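Local atomic coordinates of ferredoxin--NADP reductase, apicoplast (Plasmodium falciparum, PDB entry 3JQQ), a protein that transfers electrons between ferredoxin and NADP(H) through a bound FAD, and may thereby serve isoprenoid precursor synthesis in the apicoplast of the malaria parasite. Residues Y10-I24 and V35-K47. The protein carries 1 engineered substitution. Numbering follows the deposited sequence.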
ATOM      1  N   TYR B  10      14.215  21.818   2.247  1.00 32.81           N
ATOM      2  CA  TYR B  10      15.231  20.782   2.242  1.00 32.37           C
ATOM      3  C   TYR B  10      14.886  19.713   1.220  1.00 32.45           C
ATOM      4  O   TYR B  10      13.740  19.274   1.117  1.00 32.25           O
ATOM      5  CB  TYR B  10      15.406  20.189   3.640  1.00 32.08           C
ATOM      6  CG  TYR B  10      15.838  21.233   4.635  1.00 31.27           C
ATOM      7  CD1 TYR B  10      14.918  21.836   5.480  1.00 30.55           C
ATOM      8  CD2 TYR B  10      17.161  21.651   4.698  1.00 30.65           C
ATOM      9  CE1 TYR B  10      15.308  22.807   6.377  1.00 30.50           C
ATOM     10  CE2 TYR B  10      17.560  22.621   5.592  1.00 30.42           C
ATOM     11  CZ  TYR B  10      16.630  23.195   6.429  1.00 30.37           C
ATOM     12  OH  TYR B  10      17.022  24.168   7.322  1.00 30.72           O
ATOM     13  N   THR B  11      15.892  19.311   0.457  1.00 32.66           N
ATOM     14  CA  THR B  11      15.702  18.371  -0.629  1.00 33.05           C
ATOM     15  C   THR B  11      16.657  17.203  -0.467  1.00 33.40           C
ATOM     16  O   THR B  11      17.421  17.139   0.496  1.00 33.43           O
ATOM     17  CB  THR B  11      15.969  19.037  -1.984  1.00 32.97           C
ATOM     18  OG1 THR B  11      17.369  19.314  -2.118  1.00 33.00           O
ATOM     19  CG2 THR B  11      15.187  20.336  -2.099  1.00 32.87           C
ATOM     20  N   VAL B  12      16.610  16.279  -1.417  1.00 33.91           N
ATOM     21  CA  VAL B  12      17.517  15.147  -1.411  1.00 34.40           C
ATOM     22  C   VAL B  12      18.935  15.647  -1.656  1.00 34.64           C
ATOM     23  O   VAL B  12      19.910  14.969  -1.326  1.00 34.79           O
ATOM     24  CB  VAL B  12      17.139  14.125  -2.494  1.00 34.48           C
ATOM     25  CG1 VAL B  12      17.548  12.728  -2.065  1.00 34.53           C
ATOM     26  CG2 VAL B  12      15.643  14.178  -2.769  1.00 34.69           C
ATOM     27  N   LYS B  13      19.041  16.840  -2.238  1.00 34.80           N
ATOM     28  CA  LYS B  13      20.335  17.459  -2.518  1.00 34.81           C
ATOM     29  C   LYS B  13      20.921  18.117  -1.271  1.00 34.51           C
ATOM     30  O   LYS B  13      22.120  18.013  -1.013  1.00 34.58           O
ATOM     31  CB  LYS B  13      20.219  18.486  -3.639  1.00 35.00           C
ATOM     32  CG  LYS B  13      19.997  17.888  -5.023  1.00 35.58           C
ATOM     33  CD  LYS B  13      20.065  18.961  -6.105  1.00 36.56           C
ATOM     34  CE  LYS B  13      19.067  20.084  -5.835  1.00 37.09           C
ATOM     35  NZ  LYS B  13      19.143  21.179  -6.847  1.00 37.41           N
ATOM     36  N   ASN B  14      20.076  18.803  -0.508  1.00 33.93           N
ATOM     37  CA  ASN B  14      20.498  19.388   0.763  1.00 33.30           C
ATOM     38  C   ASN B  14      19.585  18.980   1.918  1.00 32.55           C
ATOM     39  O   ASN B  14      18.776  19.780   2.381  1.00 32.69           O
ATOM     40  CB  ASN B  14      20.585  20.919   0.670  1.00 33.39           C
ATOM     41  CG  ASN B  14      19.218  21.588   0.646  1.00 33.68           C
ATOM     42  OD1 ASN B  14      18.265  21.057   0.078  1.00 34.22           O
ATOM     43  ND2 ASN B  14      19.121  22.761   1.263  1.00 33.85           N
ATOM     44  N   PRO B  15      19.718  17.731   2.393  1.00 31.72           N
ATOM     45  CA  PRO B  15      18.874  17.290   3.497  1.00 30.87           C
ATOM     46  C   PRO B  15      19.314  17.932   4.811  1.00 29.94           C
ATOM     47  O   PRO B  15      20.491  18.257   4.976  1.00 29.96           O
ATOM     48  CB  PRO B  15      19.124  15.783   3.537  1.00 30.87           C
ATOM     49  CG  PRO B  15      20.518  15.633   3.048  1.00 31.31           C
ATOM     50  CD  PRO B  15      20.712  16.711   2.011  1.00 31.70           C
ATOM     51  N   LEU B  16      18.371  18.121   5.729  1.00 28.73           N
ATOM     52  CA  LEU B  16      18.682  18.684   7.040  1.00 27.62           C
ATOM     53  C   LEU B  16      19.077  17.585   8.022  1.00 26.81           C
ATOM     54  O   LEU B  16      18.323  16.634   8.245  1.00 26.66           O
ATOM     55  CB  LEU B  16      17.494  19.479   7.589  1.00 27.57           C
ATOM     56  CG  LEU B  16      17.679  20.099   8.978  1.00 27.52           C
ATOM     57  CD1 LEU B  16      18.851  21.068   8.983  1.00 27.17           C
ATOM     58  CD2 LEU B  16      16.403  20.795   9.439  1.00 27.50           C
ATOM     59  N   LYS B  17      20.269  17.721   8.594  1.00 25.80           N
ATOM     60  CA  LYS B  17      20.785  16.785   9.587  1.00 24.97           C
ATOM     61  C   LYS B  17      20.098  17.007  10.929  1.00 24.28           C
ATOM     62  O   LYS B  17      20.168  18.098  11.494  1.00 24.16           O
ATOM     63  CB  LYS B  17      22.296  16.966   9.738  1.00 25.02           C
ATOM     64  CG  LYS B  17      22.954  16.072  10.783  1.00 25.41           C
ATOM     65  CD  LYS B  17      24.462  16.308  10.818  1.00 26.30           C
ATOM     66  CE  LYS B  17      25.176  15.302  11.701  1.00 27.23           C
ATOM     67  NZ  LYS B  17      24.772  15.415  13.133  1.00 28.22           N
ATOM     68  N   CYS B  18      19.436  15.971  11.434  1.00 23.48           N
ATOM     69  CA  CYS B  18      18.687  16.074  12.685  1.00 22.86           C
ATOM     70  C   CYS B  18      19.130  15.029  13.694  1.00 22.34           C
ATOM     71  O   CYS B  18      19.947  14.160  13.387  1.00 22.20           O
ATOM     72  CB  CYS B  18      17.186  15.930  12.424  1.00 22.92           C
ATOM     73  SG  CYS B  18      16.477  17.176  11.327  1.00 23.57           S
ATOM     74  N   LYS B  19      18.582  15.117  14.904  1.00 21.79           N
ATOM     75  CA  LYS B  19      18.893  14.165  15.967  1.00 21.46           C
ATOM     76  C   LYS B  19      17.648  13.460  16.496  1.00 21.13           C
ATOM     77  O   LYS B  19      16.593  14.073  16.656  1.00 20.88           O
ATOM     78  CB  LYS B  19      19.601  14.863  17.132  1.00 21.48           C
ATOM     79  CG  LYS B  19      21.087  15.115  16.920  1.00 22.10           C
ATOM     80  CD  LYS B  19      21.875  13.813  16.934  1.00 22.99           C
ATOM     81  CE  LYS B  19      23.372  14.076  16.993  1.00 23.57           C
ATOM     82  NZ  LYS B  19      24.162  12.839  16.737  1.00 23.75           N
ATOM     83  N   ILE B  20      17.793  12.169  16.774  1.00 20.90           N
ATOM     84  CA  ILE B  20      16.771  11.395  17.461  1.00 20.74           C
ATOM     85  C   ILE B  20      16.798  11.693  18.958  1.00 20.57           C
ATOM     86  O   ILE B  20      17.795  11.437  19.631  1.00 20.53           O
ATOM     87  CB  ILE B  20      17.009   9.886  17.262  1.00 20.77           C
ATOM     88  CG1 ILE B  20      16.844   9.509  15.787  1.00 20.71           C
ATOM     89  CG2 ILE B  20      16.066   9.074  18.149  1.00 20.68           C
ATOM     90  CD1 ILE B  20      15.507   9.917  15.201  1.00 20.74           C
ATOM     91  N   VAL B  21      15.695  12.235  19.480  1.00 20.48           N
ATOM     92  CA  VAL B  21      15.582  12.519  20.910  1.00 20.33           C
ATOM     93  C   VAL B  21      14.905  11.374  21.663  1.00 20.16           C
ATOM     94  O   VAL B  21      15.344  10.987  22.745  1.00 20.31           O
ATOM     95  CB  VAL B  21      14.803  13.819  21.171  1.00 20.34           C
ATOM     96  CG1 VAL B  21      14.549  13.991  22.659  1.00 20.50           C
ATOM     97  CG2 VAL B  21      15.566  15.011  20.611  1.00 20.58           C
ATOM     98  N   ASP B  22      13.829  10.842  21.093  1.00 19.82           N
ATOM     99  CA  ASP B  22      13.164   9.688  21.683  1.00 19.47           C
ATOM    100  C   ASP B  22      12.629   8.767  20.594  1.00 19.13           C
ATOM    101  O   ASP B  22      12.448   9.173  19.443  1.00 19.03           O
ATOM    102  CB  ASP B  22      12.038  10.123  22.630  1.00 19.57           C
ATOM    103  CG  ASP B  22      11.877   9.182  23.821  1.00 19.82           C
ATOM    104  OD1 ASP B  22      12.493   8.094  23.825  1.00 20.17           O
ATOM    105  OD2 ASP B  22      11.132   9.536  24.758  1.00 20.00           O
ATOM    106  N   LYS B  23      12.403   7.515  20.972  1.00 18.72           N
ATOM    107  CA  LYS B  23      11.916   6.489  20.066  1.00 18.41           C
ATOM    108  C   LYS B  23      10.985   5.613  20.891  1.00 18.34           C
ATOM    109  O   LYS B  23      11.418   4.936  21.822  1.00 18.30           O
ATOM    110  CB  LYS B  23      13.089   5.679  19.509  1.00 18.41           C
ATOM    111  CG  LYS B  23      12.711   4.596  18.506  1.00 18.18           C
ATOM    112  CD  LYS B  23      13.929   3.768  18.125  1.00 18.12           C
ATOM    113  CE  LYS B  23      13.538   2.562  17.294  1.00 18.22           C
ATOM    114  NZ  LYS B  23      14.710   1.706  16.961  1.00 17.74           N
ATOM    115  N   ILE B  24       9.701   5.649  20.561  1.00 18.30           N
ATOM    116  CA  ILE B  24       8.674   5.095  21.427  1.00 18.43           C
ATOM    117  C   ILE B  24       7.753   4.126  20.696  1.00 18.74           C
ATOM    118  O   ILE B  24       7.257   4.426  19.608  1.00 18.67           O
ATOM    119  CB  ILE B  24       7.808   6.225  22.018  1.00 18.41           C
ATOM    120  CG1 ILE B  24       8.619   7.059  23.015  1.00 18.45           C
ATOM    121  CG2 ILE B  24       6.556   5.657  22.664  1.00 17.88           C
ATOM    122  CD1 ILE B  24       7.940   8.357  23.414  1.00 18.41           C
ATOM    123  N   VAL B  35       5.049  -0.036  15.459  1.00 21.18           N
ATOM    124  CA  VAL B  35       5.175   1.346  15.016  1.00 20.84           C
ATOM    125  C   VAL B  35       5.845   2.241  16.055  1.00 20.58           C
ATOM    126  O   VAL B  35       5.507   2.217  17.242  1.00 20.61           O
ATOM    127  CB  VAL B  35       3.828   1.927  14.485  1.00 20.98           C
ATOM    128  CG1 VAL B  35       2.637   1.097  14.966  1.00 21.08           C
ATOM    129  CG2 VAL B  35       3.683   3.390  14.851  1.00 20.83           C
ATOM    130  N   TYR B  36       6.823   3.010  15.592  1.00 20.18           N
ATOM    131  CA  TYR B  36       7.633   3.829  16.476  1.00 19.75           C
ATOM    132  C   TYR B  36       7.340   5.312  16.305  1.00 19.75           C
ATOM    133  O   TYR B  36       7.258   5.824  15.186  1.00 19.88           O
ATOM    134  CB  TYR B  36       9.127   3.527  16.280  1.00 19.63           C
ATOM    135  CG  TYR B  36       9.507   2.150  16.775  1.00 19.09           C
ATOM    136  CD1 TYR B  36       9.610   1.076  15.898  1.00 19.16           C
ATOM    137  CD2 TYR B  36       9.729   1.914  18.127  1.00 19.08           C
ATOM    138  CE1 TYR B  36       9.939  -0.193  16.353  1.00 18.59           C
ATOM    139  CE2 TYR B  36      10.058   0.649  18.592  1.00 18.81           C
ATOM    140  CZ  TYR B  36      10.158  -0.399  17.697  1.00 18.79           C
ATOM    141  OH  TYR B  36      10.485  -1.657  18.147  1.00 18.99           O
ATOM    142  N   HIS B  37       7.151   5.983  17.434  1.00 19.60           N
ATOM    143  CA  HIS B  37       7.023   7.429  17.481  1.00 19.42           C
ATOM    144  C   HIS B  37       8.412   8.017  17.684  1.00 19.44           C
ATOM    145  O   HIS B  37       9.067   7.737  18.688  1.00 19.16           O
ATOM    146  CB  HIS B  37       6.101   7.822  18.638  1.00 19.36           C
ATOM    147  CG  HIS B  37       6.194   9.263  19.039  1.00 19.51           C
ATOM    148  ND1 HIS B  37       5.497  10.262  18.394  1.00 19.81           N
ATOM    149  CD2 HIS B  37       6.880   9.868  20.038  1.00 19.64           C
ATOM    150  CE1 HIS B  37       5.755  11.422  18.972  1.00 19.95           C
ATOM    151  NE2 HIS B  37       6.591  11.210  19.973  1.00 20.07           N
ATOM    152  N   LEU B  38       8.871   8.813  16.723  1.00 19.60           N
ATOM    153  CA  LEU B  38      10.190   9.427  16.813  1.00 19.99           C
ATOM    154  C   LEU B  38      10.083  10.890  17.218  1.00 20.50           C
ATOM    155  O   LEU B  38       9.388  11.665  16.567  1.00 20.57           O
ATOM    156  CB  LEU B  38      10.928   9.336  15.471  1.00 19.70           C
ATOM    157  CG  LEU B  38      11.220   7.967  14.850  1.00 19.65           C
ATOM    158  CD1 LEU B  38      11.914   8.130  13.507  1.00 19.02           C
ATOM    159  CD2 LEU B  38      12.069   7.116  15.787  1.00 19.12           C
ATOM    160  N   GLU B  39      10.767  11.271  18.292  1.00 21.32           N
ATOM    161  CA  GLU B  39      10.939  12.685  18.588  1.00 22.24           C
ATOM    162  C   GLU B  39      12.251  13.134  17.957  1.00 22.52           C
ATOM    163  O   GLU B  39      13.298  12.527  18.184  1.00 22.60           O
ATOM    164  CB  GLU B  39      10.918  12.969  20.096  1.00 22.43           C
ATOM    165  CG  GLU B  39      10.603  14.433  20.421  1.00 23.57           C
ATOM    166  CD  GLU B  39      10.477  14.717  21.910  1.00 25.12           C
ATOM    167  OE1 GLU B  39      10.020  13.827  22.659  1.00 26.09           O
ATOM    168  OE2 GLU B  39      10.827  15.844  22.326  1.00 25.59           O
ATOM    169  N   ILE B  40      12.184  14.186  17.145  1.00 22.92           N
ATOM    170  CA  ILE B  40      13.333  14.620  16.359  1.00 23.19           C
ATOM    171  C   ILE B  40      13.698  16.083  16.603  1.00 23.52           C
ATOM    172  O   ILE B  40      12.864  16.974  16.472  1.00 23.47           O
ATOM    173  CB  ILE B  40      13.095  14.389  14.859  1.00 23.21           C
ATOM    174  CG1 ILE B  40      13.042  12.888  14.554  1.00 22.97           C
ATOM    175  CG2 ILE B  40      14.189  15.064  14.035  1.00 23.12           C
ATOM    176  CD1 ILE B  40      12.752  12.564  13.108  1.00 22.60           C
ATOM    177  N   ASN B  41      14.963  16.314  16.969  1.00 23.92           N
ATOM    178  CA  ASN B  41      15.482  17.664  17.170  1.00 24.25           C
ATOM    179  C   ASN B  41      16.097  18.187  15.880  1.00 24.53           C
ATOM    180  O   ASN B  41      17.082  17.642  15.378  1.00 24.37           O
ATOM    181  CB  ASN B  41      16.507  17.685  18.308  1.00 24.30           C
ATOM    182  CG  ASN B  41      16.929  19.096  18.699  1.00 24.75           C
ATOM    183  OD1 ASN B  41      17.327  19.907  17.856  1.00 24.71           O
ATOM    184  ND2 ASN B  41      16.853  19.405  19.994  1.00 25.15           N
ATOM    185  N   HIS B  42      15.502  19.242  15.350  1.00 24.85           N
ATOM    186  CA  HIS B  42      15.930  19.812  14.083  1.00 25.26           C
ATOM    187  C   HIS B  42      16.471  21.229  14.312  1.00 25.72           C
ATOM    188  O   HIS B  42      16.714  21.973  13.361  1.00 25.74           O
ATOM    189  CB  HIS B  42      14.750  19.843  13.113  1.00 25.13           C
ATOM    190  CG  HIS B  42      13.547  20.550  13.658  1.00 24.90           C
ATOM    191  ND1 HIS B  42      13.356  21.913  13.517  1.00 24.51           N
ATOM    192  CD2 HIS B  42      12.474  20.091  14.358  1.00 24.80           C
ATOM    193  CE1 HIS B  42      12.215  22.259  14.100  1.00 24.60           C
ATOM    194  NE2 HIS B  42      11.664  21.177  14.620  1.00 24.56           N
ATOM    195  N   ASN B  43      16.647  21.578  15.587  1.00 26.08           N
ATOM    196  CA  ASN B  43      17.169  22.884  16.001  1.00 26.45           C
ATOM    197  C   ASN B  43      16.367  24.078  15.489  1.00 26.42           C
ATOM    198  O   ASN B  43      16.931  25.126  15.168  1.00 26.51           O
ATOM    199  CB  ASN B  43      18.650  23.029  15.639  1.00 26.71           C
ATOM    200  CG  ASN B  43      19.567  22.491  16.718  1.00 27.24           C
ATOM    201  OD1 ASN B  43      19.118  22.151  17.812  1.00 28.00           O
ATOM    202  ND2 ASN B  43      20.859  22.415  16.419  1.00 27.60           N
ATOM    203  N   GLY B  44      15.048  23.910  15.431  1.00 26.17           N
ATOM    204  CA  GLY B  44      14.153  24.952  14.942  1.00 25.77           C
ATOM    205  C   GLY B  44      14.280  25.220  13.453  1.00 25.47           C
ATOM    206  O   GLY B  44      13.569  26.061  12.906  1.00 25.51           O
ATOM    207  N   LEU B  45      15.181  24.493  12.794  1.00 25.05           N
ATOM    208  CA  LEU B  45      15.500  24.725  11.382  1.00 24.54           C
ATOM    209  C   LEU B  45      14.499  24.153  10.374  1.00 24.14           C
ATOM    210  O   LEU B  45      14.377  24.667   9.262  1.00 24.21           O
ATOM    211  CB  LEU B  45      16.898  24.191  11.064  1.00 24.73           C
ATOM    212  CG  LEU B  45      18.063  25.183  11.028  1.00 24.90           C
ATOM    213  CD1 LEU B  45      17.835  26.366  11.969  1.00 24.97           C
ATOM    214  CD2 LEU B  45      19.364  24.467  11.347  1.00 24.93           C
ATOM    215  N   PHE B  46      13.804  23.081  10.744  1.00 23.41           N
ATOM    216  CA  PHE B  46      12.833  22.478   9.835  1.00 22.61           C
ATOM    217  C   PHE B  46      11.497  23.208   9.923  1.00 22.49           C
ATOM    218  O   PHE B  46      10.862  23.257  10.983  1.00 22.27           O
ATOM    219  CB  PHE B  46      12.648  20.988  10.128  1.00 22.43           C
ATOM    220  CG  PHE B  46      12.027  20.226   8.997  1.00 21.18           C
ATOM    221  CD1 PHE B  46      12.810  19.753   7.956  1.00 19.96           C
ATOM    222  CD2 PHE B  46      10.657  19.986   8.971  1.00 20.26           C
ATOM    223  CE1 PHE B  46      12.248  19.053   6.911  1.00 19.53           C
ATOM    224  CE2 PHE B  46      10.086  19.284   7.924  1.00 19.97           C
ATOM    225  CZ  PHE B  46      10.881  18.817   6.893  1.00 19.72           C
ATOM    226  N   LYS B  47      11.073  23.780   8.802  1.00 22.31           N
ATOM    227  CA  LYS B  47       9.859  24.589   8.773  1.00 22.28           C
ATOM    228  C   LYS B  47       8.722  23.827   8.119  1.00 21.97           C
ATOM    229  O   LYS B  47       8.892  23.216   7.056  1.00 21.91           O
ATOM    230  CB  LYS B  47      10.121  25.894   8.015  1.00 22.46           C
ATOM    231  CG  LYS B  47      11.187  26.774   8.643  1.00 23.37           C
ATOM    232  CD  LYS B  47      10.629  27.557   9.820  1.00 25.05           C
ATOM    233  CE  LYS B  47      11.687  28.466  10.426  1.00 25.87           C
ATOM    234  NZ  LYS B  47      11.100  29.391  11.437  1.00 27.24           N
TER
HETATM  235  O   HOH W   1      10.281  11.960  24.544  1.00 33.45           O
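Lys19 and Asn41 exchange backbone hydrogen bonds in both directions (Asn41 N to Lys19 O 2.8 Å), as do Ile24 and His37, which defines strands 16-24 and 35-41 as an antiparallel beta hairpin of the FAD-binding domain, their axes at 170°. Between these pairs lies a classic beta bulge: Glu39 O takes a bond from Val21 N at 2.7 Å and a weak one from Asp22 N, so two residues face one. Val21, its backbone turned to a helix-like conformation at the bulge, lays CG2 against Asn41 CB.

On one face of the sheet, Ile20 CD1 meets Ile40 CG1 at 3.9 Å, while the Lys23 chain, extended beyond CG, runs beside Leu38 and then over a face of the Tyr36 ring. There CE makes a CH-pi contact and NZ a cation-pi one, 5.0 Å from the ring centroid and 5° off its normal. NZ also donates to the backbone carbonyls of Ile142, Lys143 and Leu145, which probably help to keep the amine above the ring.

Past the end of strand 35-41, a type I' turn from His42 to Leu45 brings Phe46 back to Leu16. Leu16 CD2 touches Phe46 CB at 3.8 Å, reaching the phenyl edge, and Leu16 CB sits over the centre of the Tyr10 ring. The Tyr10 and Phe46 rings lie side by side, neither covering the other's face, their planes 14° apart.

Strands 150-157 and 114-123 flank the hairpin in the sheet; Ile118 of the latter touches Leu38. On the other face, Glu39 OE2 is hydrogen-bonded to Asn113 ND2, and a water donates to both carboxylates, reaching Asp22 OD2 at 2.6 Å and Glu39 OE1 at 2.7 Å.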